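Local atomic coordinates of porin B (Pseudomonas putida, PDB entry 4GEY), a protein that forms a carbohydrate-selective beta-barrel channel in the outer membrane and binds glucose, which it probably lets pass in sugar uptake. Residues 114-119 with 323-328; 123-128 with 186-191; 180-185 with 257-262; 213-218 with 222-227. The protein carries 2 engineered substitutions. All blocks are in the same frame, centred on the assembly; numbering follows the deposited sequence.

Contact 1 (114-119 with 323-328); sequences GQFSSV and TNVVDN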
# COMPACT_ATOMS: atom_id res chain seq x y z
N GLY A 114 2.30 -17.56 5.26
CA GLY A 114 2.90 -16.32 5.72
C GLY A 114 1.86 -15.28 6.04
O GLY A 114 0.72 -15.37 5.58
N GLN A 115 2.27 -14.29 6.83
CA GLN A 115 1.42 -13.18 7.22
C GLN A 115 0.87 -12.45 6.00
O GLN A 115 1.57 -12.29 5.00
CB GLN A 115 2.20 -12.20 8.09
CG GLN A 115 1.32 -11.16 8.72
CD GLN A 115 2.08 -10.10 9.42
OE1 GLN A 115 3.30 -10.21 9.59
NE2 GLN A 115 1.38 -9.04 9.83
N PHE A 116 -0.37 -12.00 6.07
CA PHE A 116 -0.94 -11.27 4.96
C PHE A 116 -0.39 -9.86 4.95
O PHE A 116 0.22 -9.43 3.98
CB PHE A 116 -2.48 -11.29 4.99
CG PHE A 116 -3.06 -12.60 4.60
CD1 PHE A 116 -3.18 -12.95 3.27
CD2 PHE A 116 -3.44 -13.52 5.57
CE1 PHE A 116 -3.70 -14.19 2.90
CE2 PHE A 116 -3.96 -14.75 5.21
CZ PHE A 116 -4.09 -15.09 3.87
N SER A 117 -0.57 -9.16 6.06
CA SER A 117 0.07 -7.87 6.27
C SER A 117 1.56 -8.08 6.55
O SER A 117 2.07 -9.20 6.44
CB SER A 117 -0.60 -7.11 7.42
OG SER A 117 -0.10 -5.78 7.53
N SER A 118 2.25 -7.00 6.91
CA SER A 118 3.70 -7.01 7.03
C SER A 118 4.09 -5.93 8.02
O SER A 118 3.53 -4.83 8.02
CB SER A 118 4.34 -6.72 5.67
OG SER A 118 5.67 -6.28 5.82
N VAL A 119 5.06 -6.24 8.87
CA VAL A 119 5.46 -5.32 9.92
C VAL A 119 6.48 -4.31 9.43
O VAL A 119 6.94 -3.45 10.19
CB VAL A 119 5.99 -6.06 11.15
CG1 VAL A 119 4.93 -6.98 11.67
CG2 VAL A 119 7.25 -6.84 10.80
N THR A 323 -12.10 -16.36 -6.58
CA THR A 323 -10.67 -16.43 -6.87
C THR A 323 -9.71 -15.80 -5.84
O THR A 323 -8.53 -16.11 -5.83
CB THR A 323 -10.36 -15.80 -8.24
OG1 THR A 323 -10.59 -14.39 -8.19
CG2 THR A 323 -11.24 -16.42 -9.32
N ASN A 324 -10.22 -14.93 -4.99
CA ASN A 324 -9.39 -14.14 -4.09
C ASN A 324 -9.20 -14.78 -2.72
O ASN A 324 -10.17 -15.17 -2.07
CB ASN A 324 -10.02 -12.77 -3.93
CG ASN A 324 -8.99 -11.67 -3.85
OD1 ASN A 324 -8.36 -11.33 -4.86
ND2 ASN A 324 -8.81 -11.10 -2.66
N VAL A 325 -7.94 -14.88 -2.27
CA VAL A 325 -7.64 -15.53 -0.99
C VAL A 325 -8.20 -14.73 0.19
O VAL A 325 -8.90 -15.29 1.05
CB VAL A 325 -6.12 -15.70 -0.76
CG1 VAL A 325 -5.87 -16.29 0.60
CG2 VAL A 325 -5.51 -16.59 -1.83
N VAL A 326 -7.89 -13.43 0.22
CA VAL A 326 -8.55 -12.51 1.14
C VAL A 326 -9.98 -12.23 0.68
O VAL A 326 -10.22 -11.73 -0.42
CB VAL A 326 -7.83 -11.21 1.24
CG1 VAL A 326 -8.59 -10.26 2.17
CG2 VAL A 326 -6.41 -11.45 1.73
N ASP A 327 -10.93 -12.59 1.54
CA ASP A 327 -12.36 -12.52 1.29
C ASP A 327 -12.80 -11.05 1.35
O ASP A 327 -13.44 -10.53 0.42
CB ASP A 327 -13.04 -13.30 2.41
CG ASP A 327 -14.46 -13.64 2.12
OD1 ASP A 327 -15.18 -12.79 1.56
OD2 ASP A 327 -14.87 -14.77 2.46
N ASN A 328 -12.46 -10.42 2.47
CA ASN A 328 -12.88 -9.07 2.80
C ASN A 328 -11.91 -8.54 3.85
O ASN A 328 -11.23 -9.33 4.50
CB ASN A 328 -14.32 -9.07 3.32
CG ASN A 328 -14.48 -9.78 4.68
OD1 ASN A 328 -13.93 -9.34 5.69
ND2 ASN A 328 -15.25 -10.86 4.70

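Contact 2 (123-128 with 186-191); sequences WGRGQT and WPVSQW. With BGC (beta-D-glucopyranose), chain B.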
# COMPACT_ATOMS: atom_id res chain seq x y z
N TRP A 123 9.23 -2.99 2.81
CA TRP A 123 9.83 -4.17 2.20
C TRP A 123 8.94 -4.81 1.12
O TRP A 123 7.73 -4.96 1.31
CB TRP A 123 10.13 -5.24 3.24
CG TRP A 123 10.79 -6.47 2.64
CD1 TRP A 123 12.13 -6.70 2.52
CD2 TRP A 123 10.14 -7.62 2.07
NE1 TRP A 123 12.36 -7.91 1.92
CE2 TRP A 123 11.16 -8.50 1.63
CE3 TRP A 123 8.81 -7.99 1.89
CZ2 TRP A 123 10.88 -9.72 1.02
CZ3 TRP A 123 8.54 -9.22 1.28
CH2 TRP A 123 9.56 -10.06 0.86
N GLY A 124 9.55 -5.22 0.01
CA GLY A 124 8.82 -6.05 -0.92
C GLY A 124 9.03 -5.70 -2.38
O GLY A 124 9.56 -4.64 -2.70
N ARG A 125 8.62 -6.63 -3.25
CA ARG A 125 8.67 -6.47 -4.69
C ARG A 125 10.06 -6.54 -5.26
O ARG A 125 10.32 -5.97 -6.32
CB ARG A 125 7.96 -5.19 -5.18
CG ARG A 125 6.52 -5.04 -4.69
CD ARG A 125 5.68 -6.27 -5.00
NE ARG A 125 4.27 -5.93 -5.07
CZ ARG A 125 3.31 -6.78 -5.41
NH1 ARG A 125 3.61 -8.04 -5.70
NH2 ARG A 125 2.04 -6.38 -5.45
N GLY A 126 10.97 -7.23 -4.56
CA GLY A 126 12.22 -7.62 -5.18
C GLY A 126 13.50 -7.02 -4.65
O GLY A 126 14.58 -7.49 -5.02
N GLN A 127 13.41 -6.00 -3.79
CA GLN A 127 14.60 -5.37 -3.20
C GLN A 127 15.66 -4.94 -4.22
O GLN A 127 16.85 -5.13 -4.00
CB GLN A 127 15.23 -6.28 -2.12
CG GLN A 127 14.26 -6.79 -1.05
CD GLN A 127 13.42 -5.69 -0.44
OE1 GLN A 127 12.32 -5.37 -0.94
NE2 GLN A 127 13.93 -5.08 0.65
N THR A 128 15.23 -4.37 -5.34
CA THR A 128 16.14 -3.90 -6.38
C THR A 128 15.77 -2.51 -6.88
O THR A 128 15.04 -1.76 -6.21
CB THR A 128 16.14 -4.82 -7.61
OG1 THR A 128 15.19 -5.88 -7.42
CG2 THR A 128 17.52 -5.40 -7.86
N TRP A 186 3.03 1.24 -6.08
CA TRP A 186 4.39 1.68 -5.78
C TRP A 186 5.06 0.62 -4.92
O TRP A 186 4.57 0.30 -3.85
CB TRP A 186 4.33 2.99 -4.98
CG TRP A 186 5.66 3.49 -4.50
CD1 TRP A 186 6.53 2.86 -3.63
CD2 TRP A 186 6.29 4.73 -4.85
NE1 TRP A 186 7.64 3.62 -3.44
CE2 TRP A 186 7.52 4.78 -4.16
CE3 TRP A 186 5.93 5.81 -5.67
CZ2 TRP A 186 8.40 5.85 -4.27
CZ3 TRP A 186 6.80 6.87 -5.78
CH2 TRP A 186 8.02 6.89 -5.09
N PRO A 187 6.24 0.14 -5.34
CA PRO A 187 7.11 0.76 -6.34
C PRO A 187 7.07 0.10 -7.71
O PRO A 187 7.99 0.35 -8.48
CB PRO A 187 8.49 0.51 -5.76
CG PRO A 187 8.34 -0.85 -5.10
CD PRO A 187 6.91 -0.99 -4.66
N VAL A 188 6.06 -0.72 -8.01
CA VAL A 188 5.98 -1.36 -9.32
C VAL A 188 5.30 -0.40 -10.29
O VAL A 188 4.35 0.28 -9.91
CB VAL A 188 5.16 -2.69 -9.27
CG1 VAL A 188 5.10 -3.35 -10.64
CG2 VAL A 188 5.76 -3.65 -8.28
N SER A 189 5.78 -0.32 -11.52
CA SER A 189 5.08 0.46 -12.54
C SER A 189 4.52 -0.45 -13.63
O SER A 189 4.97 -1.58 -13.79
CB SER A 189 6.00 1.51 -13.17
OG SER A 189 6.80 0.93 -14.18
N GLN A 190 3.53 0.08 -14.36
CA GLN A 190 2.86 -0.61 -15.46
C GLN A 190 2.35 0.46 -16.40
O GLN A 190 2.09 1.59 -15.98
CB GLN A 190 1.61 -1.36 -14.99
CG GLN A 190 1.83 -2.47 -14.01
CD GLN A 190 0.95 -2.30 -12.81
OE1 GLN A 190 0.86 -1.21 -12.23
NE2 GLN A 190 0.27 -3.38 -12.42
N TRP A 191 2.17 0.10 -17.67
CA TRP A 191 1.56 1.03 -18.60
C TRP A 191 0.14 1.30 -18.15
O TRP A 191 -0.60 0.37 -17.81
CB TRP A 191 1.62 0.49 -20.03
CG TRP A 191 2.98 0.56 -20.64
CD1 TRP A 191 3.79 -0.49 -20.95
CD2 TRP A 191 3.71 1.74 -20.99
NE1 TRP A 191 4.97 -0.04 -21.49
CE2 TRP A 191 4.95 1.33 -21.52
CE3 TRP A 191 3.44 3.11 -20.91
CZ2 TRP A 191 5.91 2.23 -21.98
CZ3 TRP A 191 4.40 4.01 -21.37
CH2 TRP A 191 5.62 3.56 -21.90
C2 BGC B . 5.66 -2.99 -0.21
C3 BGC B . 4.90 -1.83 -0.10
C4 BGC B . 4.16 -1.54 -1.33
C5 BGC B . 3.26 -2.72 -1.80
C6 BGC B . 2.74 -2.59 -3.05
C1 BGC B . 4.86 -4.16 -0.48
O1 BGC B . 5.69 -5.25 -0.58
O2 BGC B . 6.40 -3.19 1.03
O3 BGC B . 5.79 -0.72 0.25
O4 BGC B . 3.40 -0.38 -1.13
O5 BGC B . 4.13 -3.97 -1.72
O6 BGC B . 3.53 -2.85 -4.16

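Contact 3 (180-185 with 257-262); sequences GGIWYN and YYSTAK. With BGC (beta-D-glucopyranose), chain B.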
# COMPACT_ATOMS: atom_id res chain seq x y z
N GLY A 180 -2.97 -8.08 -4.27
CA GLY A 180 -1.63 -7.74 -4.73
C GLY A 180 -1.02 -8.70 -5.73
O GLY A 180 0.06 -8.43 -6.25
N GLY A 181 -1.70 -9.82 -6.00
CA GLY A 181 -1.25 -10.73 -7.04
C GLY A 181 -1.41 -10.16 -8.45
O GLY A 181 -0.69 -10.58 -9.35
N ILE A 182 -2.35 -9.22 -8.64
CA ILE A 182 -2.56 -8.59 -9.95
C ILE A 182 -2.46 -7.05 -9.92
O ILE A 182 -2.14 -6.42 -10.92
CB ILE A 182 -3.94 -8.96 -10.59
CG1 ILE A 182 -5.09 -8.42 -9.73
CG2 ILE A 182 -4.06 -10.46 -10.78
CD1 ILE A 182 -6.43 -8.51 -10.37
N TRP A 183 -2.78 -6.46 -8.77
CA TRP A 183 -2.80 -5.01 -8.61
C TRP A 183 -1.50 -4.66 -7.91
O TRP A 183 -1.21 -5.18 -6.84
CB TRP A 183 -4.04 -4.62 -7.78
CG TRP A 183 -4.15 -3.19 -7.24
CD1 TRP A 183 -3.22 -2.50 -6.52
CD2 TRP A 183 -5.30 -2.33 -7.31
NE1 TRP A 183 -3.70 -1.26 -6.17
CE2 TRP A 183 -4.98 -1.14 -6.64
CE3 TRP A 183 -6.56 -2.45 -7.90
CZ2 TRP A 183 -5.86 -0.07 -6.55
CZ3 TRP A 183 -7.44 -1.39 -7.80
CH2 TRP A 183 -7.09 -0.21 -7.13
N TYR A 184 -0.70 -3.81 -8.53
CA TYR A 184 0.64 -3.55 -8.02
C TYR A 184 0.86 -2.07 -7.71
O TYR A 184 1.03 -1.27 -8.62
CB TYR A 184 1.69 -3.98 -9.04
CG TYR A 184 1.50 -5.37 -9.61
CD1 TYR A 184 1.07 -6.43 -8.82
CD2 TYR A 184 1.77 -5.63 -10.95
CE1 TYR A 184 0.90 -7.71 -9.35
CE2 TYR A 184 1.61 -6.89 -11.48
CZ TYR A 184 1.17 -7.92 -10.68
OH TYR A 184 1.01 -9.18 -11.22
N ASN A 185 0.88 -1.71 -6.44
CA ASN A 185 1.22 -0.36 -6.06
C ASN A 185 2.70 -0.05 -6.27
O ASN A 185 3.51 -0.94 -6.59
CB ASN A 185 0.88 -0.12 -4.59
CG ASN A 185 -0.60 -0.31 -4.30
OD1 ASN A 185 -1.46 0.15 -5.04
ND2 ASN A 185 -0.90 -0.99 -3.21
N TYR A 257 -13.13 -2.41 -8.93
CA TYR A 257 -12.13 -2.78 -9.94
C TYR A 257 -12.59 -4.02 -10.70
O TYR A 257 -13.32 -4.87 -10.17
CB TYR A 257 -10.74 -3.04 -9.33
CG TYR A 257 -10.72 -4.18 -8.33
CD1 TYR A 257 -10.49 -5.48 -8.75
CD2 TYR A 257 -10.94 -3.95 -6.99
CE1 TYR A 257 -10.49 -6.52 -7.85
CE2 TYR A 257 -10.93 -4.99 -6.08
CZ TYR A 257 -10.71 -6.27 -6.52
OH TYR A 257 -10.72 -7.31 -5.63
N TYR A 258 -12.13 -4.13 -11.94
CA TYR A 258 -12.41 -5.29 -12.77
C TYR A 258 -11.14 -5.66 -13.50
O TYR A 258 -10.45 -4.80 -14.06
CB TYR A 258 -13.56 -5.02 -13.75
CG TYR A 258 -13.95 -6.23 -14.56
CD1 TYR A 258 -14.82 -7.19 -14.05
CD2 TYR A 258 -13.46 -6.41 -15.85
CE1 TYR A 258 -15.18 -8.30 -14.81
CE2 TYR A 258 -13.81 -7.52 -16.61
CZ TYR A 258 -14.67 -8.46 -16.08
OH TYR A 258 -15.01 -9.55 -16.84
N SER A 259 -10.81 -6.95 -13.49
CA SER A 259 -9.56 -7.41 -14.06
C SER A 259 -9.82 -8.43 -15.13
O SER A 259 -10.45 -9.45 -14.87
CB SER A 259 -8.69 -8.02 -12.97
OG SER A 259 -7.50 -8.55 -13.52
N THR A 260 -9.30 -8.18 -16.32
CA THR A 260 -9.63 -9.01 -17.48
C THR A 260 -8.74 -10.23 -17.65
O THR A 260 -8.87 -10.96 -18.62
CB THR A 260 -9.63 -8.17 -18.77
OG1 THR A 260 -8.29 -7.76 -19.08
CG2 THR A 260 -10.52 -6.95 -18.59
N ALA A 261 -7.84 -10.46 -16.71
CA ALA A 261 -6.95 -11.62 -16.79
C ALA A 261 -7.58 -12.88 -16.16
O ALA A 261 -8.44 -12.79 -15.28
CB ALA A 261 -5.61 -11.31 -16.15
N LYS A 262 -7.15 -14.06 -16.62
CA LYS A 262 -7.61 -15.32 -16.05
C LYS A 262 -7.15 -15.47 -14.60
O LYS A 262 -6.00 -15.22 -14.29
CB LYS A 262 -7.08 -16.52 -16.86
CG LYS A 262 -7.55 -16.62 -18.29
CD LYS A 262 -7.02 -17.87 -18.98
C2 BGC B . 5.66 -2.99 -0.21
C3 BGC B . 4.90 -1.83 -0.10
C4 BGC B . 4.16 -1.54 -1.33
C5 BGC B . 3.26 -2.72 -1.80
C6 BGC B . 2.74 -2.59 -3.05
C1 BGC B . 4.86 -4.16 -0.48
O1 BGC B . 5.69 -5.25 -0.58
O2 BGC B . 6.40 -3.19 1.03
O3 BGC B . 5.79 -0.72 0.25
O4 BGC B . 3.40 -0.38 -1.13
O5 BGC B . 4.13 -3.97 -1.72
O6 BGC B . 3.53 -2.85 -4.16

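Contact 4 (213-218 with 222-227); sequences NPSNLE and GFKLSG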
# COMPACT_ATOMS: atom_id res chain seq x y z
N ASN A 213 0.34 -7.42 -15.78
CA ASN A 213 1.46 -8.17 -16.34
C ASN A 213 2.41 -8.63 -15.24
O ASN A 213 3.35 -7.92 -14.91
CB ASN A 213 2.22 -7.27 -17.32
CG ASN A 213 3.39 -7.98 -18.02
OD1 ASN A 213 3.78 -9.10 -17.66
ND2 ASN A 213 3.95 -7.30 -19.02
N PRO A 214 2.18 -9.84 -14.70
CA PRO A 214 2.92 -10.43 -13.57
C PRO A 214 4.43 -10.42 -13.75
O PRO A 214 5.15 -10.41 -12.76
CB PRO A 214 2.43 -11.87 -13.54
CG PRO A 214 1.09 -11.83 -14.15
CD PRO A 214 1.13 -10.74 -15.20
N SER A 215 4.91 -10.42 -14.99
CA SER A 215 6.35 -10.38 -15.23
C SER A 215 6.99 -9.08 -14.71
O SER A 215 8.20 -9.03 -14.49
CB SER A 215 6.67 -10.62 -16.71
OG SER A 215 6.66 -9.40 -17.43
N ASN A 216 6.19 -8.04 -14.52
CA ASN A 216 6.67 -6.82 -13.86
C ASN A 216 7.20 -7.09 -12.46
O ASN A 216 8.00 -6.32 -11.95
CB ASN A 216 5.57 -5.76 -13.78
CG ASN A 216 5.57 -4.84 -14.98
OD1 ASN A 216 6.61 -4.26 -15.35
ND2 ASN A 216 4.40 -4.69 -15.61
N LEU A 217 6.75 -8.18 -11.84
CA LEU A 217 7.18 -8.52 -10.49
C LEU A 217 8.56 -9.19 -10.47
O LEU A 217 9.27 -9.11 -9.47
CB LEU A 217 6.14 -9.43 -9.81
CG LEU A 217 4.73 -8.85 -9.61
CD1 LEU A 217 3.83 -9.82 -8.87
CD2 LEU A 217 4.76 -7.50 -8.90
N GLU A 218 8.94 -9.81 -11.58
CA GLU A 218 10.23 -10.51 -11.67
C GLU A 218 11.40 -9.55 -11.58
O GLU A 218 11.44 -8.57 -12.33
CB GLU A 218 10.32 -11.27 -13.00
CG GLU A 218 9.27 -12.34 -13.18
CD GLU A 218 9.22 -12.88 -14.61
OE1 GLU A 218 8.13 -13.34 -15.02
OE2 GLU A 218 10.26 -12.85 -15.32
N GLY A 222 12.56 -4.63 -13.38
CA GLY A 222 12.39 -3.36 -12.69
C GLY A 222 12.31 -2.19 -13.64
O GLY A 222 11.73 -1.16 -13.30
N PHE A 223 12.91 -2.32 -14.82
CA PHE A 223 12.89 -1.24 -15.82
C PHE A 223 12.27 -1.71 -17.13
O PHE A 223 12.60 -1.18 -18.19
CB PHE A 223 14.30 -0.69 -16.05
CG PHE A 223 14.84 0.15 -14.91
CD1 PHE A 223 15.35 -0.46 -13.77
CD2 PHE A 223 14.81 1.53 -14.98
CE1 PHE A 223 15.83 0.31 -12.72
CE2 PHE A 223 15.29 2.31 -13.93
CZ PHE A 223 15.81 1.70 -12.80
N LYS A 224 11.40 -2.70 -17.05
CA LYS A 224 10.74 -3.23 -18.24
C LYS A 224 9.82 -2.18 -18.87
O LYS A 224 9.04 -1.52 -18.17
CB LYS A 224 9.94 -4.50 -17.88
CG LYS A 224 9.20 -5.18 -19.04
CD LYS A 224 8.70 -6.56 -18.60
CE LYS A 224 7.59 -7.10 -19.49
NZ LYS A 224 8.04 -7.50 -20.85
N LEU A 225 9.92 -2.02 -20.19
CA LEU A 225 9.05 -1.11 -20.93
C LEU A 225 8.21 -1.87 -21.94
O LEU A 225 7.22 -1.35 -22.44
CB LEU A 225 9.87 -0.06 -21.66
CG LEU A 225 10.57 1.00 -20.81
CD1 LEU A 225 11.27 2.01 -21.72
CD2 LEU A 225 9.57 1.67 -19.91
N SER A 226 8.62 -3.09 -22.26
CA SER A 226 7.86 -3.93 -23.16
C SER A 226 6.53 -4.35 -22.53
O SER A 226 6.39 -4.37 -21.30
CB SER A 226 8.69 -5.16 -23.53
OG SER A 226 7.87 -6.27 -23.84
N GLY A 227 5.55 -4.68 -23.38
CA GLY A 227 4.27 -5.20 -22.91
C GLY A 227 4.15 -6.72 -22.93
O GLY A 227 3.06 -7.26 -22.73

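Contact 1 (114-119 with 323-328)
The long inward loop of this porin meets the barrel wall here, where F116 of 114-119 turns the CD1-CE1-CZ side of its ring to V325 and V326 at the start of strand 326-337. Two branches do the touching. V325 CG1 lies at the ring edge, near its plane, with F116 CE1 3.8 Å from V325 CG1. The second methyl, V326 CG2, approaches obliquely at 3.9 Å from F116 CD1. With CG of F116 anti to its carbonyl carbon (chi1 -74°), the ring leaves the loop toward the wall and meets both valines. No hydrogen bond crosses between the segments. The turn before the strand is pinned locally instead: N324 ND2 donates to V326 O at 2.7 Å, almost straight (172°), in the plane of both the amide and the carbonyl and on a lone pair of the latter. On the loop side the backbone N atoms of F116 and S117 are each held by a carboxylate oxygen of E389, which anchors the backbone from which the ring projects. W178 touches both F116 and V326, and V357 touches both F116 and V325. A serine in place of F116 would probably leave the two valine methyls without their apolar partner and open a gap between loop and wall. Such a loop, folded inward and pressed against the wall by an aromatic side chain, is in keeping with a porin whose channel is narrowed from inside.

Contact 2 (123-128 with 186-191)
R125, V188 and P187 carry this contact, and glucose sits beside them. The aliphatic part of R125 crosses V188 at about a right angle, with R125 CG 3.9 Å from V188 CG2. P187 meets the same carbon, its CD lying 4.1 Å from R125 CG. A bend at chi2 (-52°) turns the R125 chain at this point, which brings the guanidinium edge alongside the glucose. R125 NE donates to O6 of the glucose at 3.3 Å, nearly straight at 174°, with O6 in the guanidinium plane at its edge; R125 NH2 is taken by G180 O. P187, joined to W186 by a cis peptide bond, also borders O6. Ahead of it, W186 O accepts a weak bond from the sugar O4 at 3.0 Å. On the other segment W123 O accepts from the anomeric O1 at 2.8 Å. G124 CA lies 3.2 Å from the glucose O1, where a beta carbon would collide with the sugar. Its backbone N donates to Q127 OE1 at 2.9 Å, from above the amide carbonyl plane, and OE1 itself lies over one face of the W123 ring. R98 and E121 bind the glucose as well. The contact lies between loop and wall: P187 packs on T96 and R98 of strand 89-100, V188 on R130 of strand 129-140, and P187 O accepts from T132 on that second strand.

Contact 3 (180-185 with 257-262)
An isoleucine methyl rests on a serine rather than on another apolar side chain: I182 CD1 lies against S259, 3.5 Å from S259 CB. The isoleucine reaches there with CG1 between its backbone N and carbonyl carbon (chi1 65°) and then runs out extended. Alongside, W183 and Y257 meet through hydrocarbon alone. The benzo edge of the indole faces the tyrosine stem, W183 CZ3 to Y257 CB 4.0 Å, with CB near the indole plane. The ring of Y257 continues past this point, and its OH bonds to H319 ND1. From its other end the indole reaches back toward the sugar site: W183 NE1 donates to N185 OD1 at 2.9 Å, the acceptor nearly in the ring plane. That bond and the grip of S173 O on N185 ND2 hold the amide at both ends, and N185 CB lies 3.5 Å from C6 of the glucose. Y184 OH donates to G181 O at 2.9 Å, while I182 O stands over the centre of the Y184 ring. The loop after helix 175-178 thus lies against the inner side of strand 248-259, with I234 of strand 232-245 touching I182, W183 and S259, and K288 of strand 282-298 and Q212 of strand 203-212 also touching I182.

Contact 4 (213-218 with 222-227)
G222 opens the second segment opposite E218, its N 4.2 Å from E218 O. K224 makes most of the contact. Its CB is 4.2 Å from N216 OD1; the chain then runs extended along the first segment, and K224 CE comes 3.2 Å from S215 OG and 3.7 Å from N213 ND2. A bend at chi4 (71°) turns the amine away from these groups, toward S226 OG in a weak bond and S228 OG in a firmer one. L225 points away, its O accepting from W191 NE1. At the end G227 O lies 3.8 Å from N213 ND2, but bonds to T230 OG1. N213 is itself tied down: OD1 accepts from S215 OG at 2.9 Å and from S215 N at 3.2 Å, both from one face of the amide, closing an Asx turn at the start of the 3-10 segment 214-216. Its ND2 donates to S228 O and E211 OE2. A leucine in place of N213 would probably leave S215 OG and N without their acceptor, and S228 O without a donor, loosening the turn. S228, bonded to both N213 and K224, bridges them, so the segments are held together through a shared neighbour and by contacts along the lysine stem rather than by direct hydrogen bonds.

How the contacts relate
Contacts 2 and 3 are buried and both touch the glucose; contact 1 is partly buried, and contact 4, farthest from the chain centre, mixes buried and exposed residues. The chemistry shifts accordingly: contact 1 is purely apolar across its segments, contact 2 is hydrocarbon beside a polar sugar site, contact 3 pairs an indole edge with a tyrosine CB and an isoleucine methyl with a serine, and contact 4 is mainly polar around a lysine stem. The inward loop supplies segments to contacts 1 and 2, whose centres are 18 Å apart. R125 joins contact 2 to contact 3 at G180, and packs on L217 of contact 4; Y184 of contact 3 touches that leucine too, while W191 links 186-191 to 222-227.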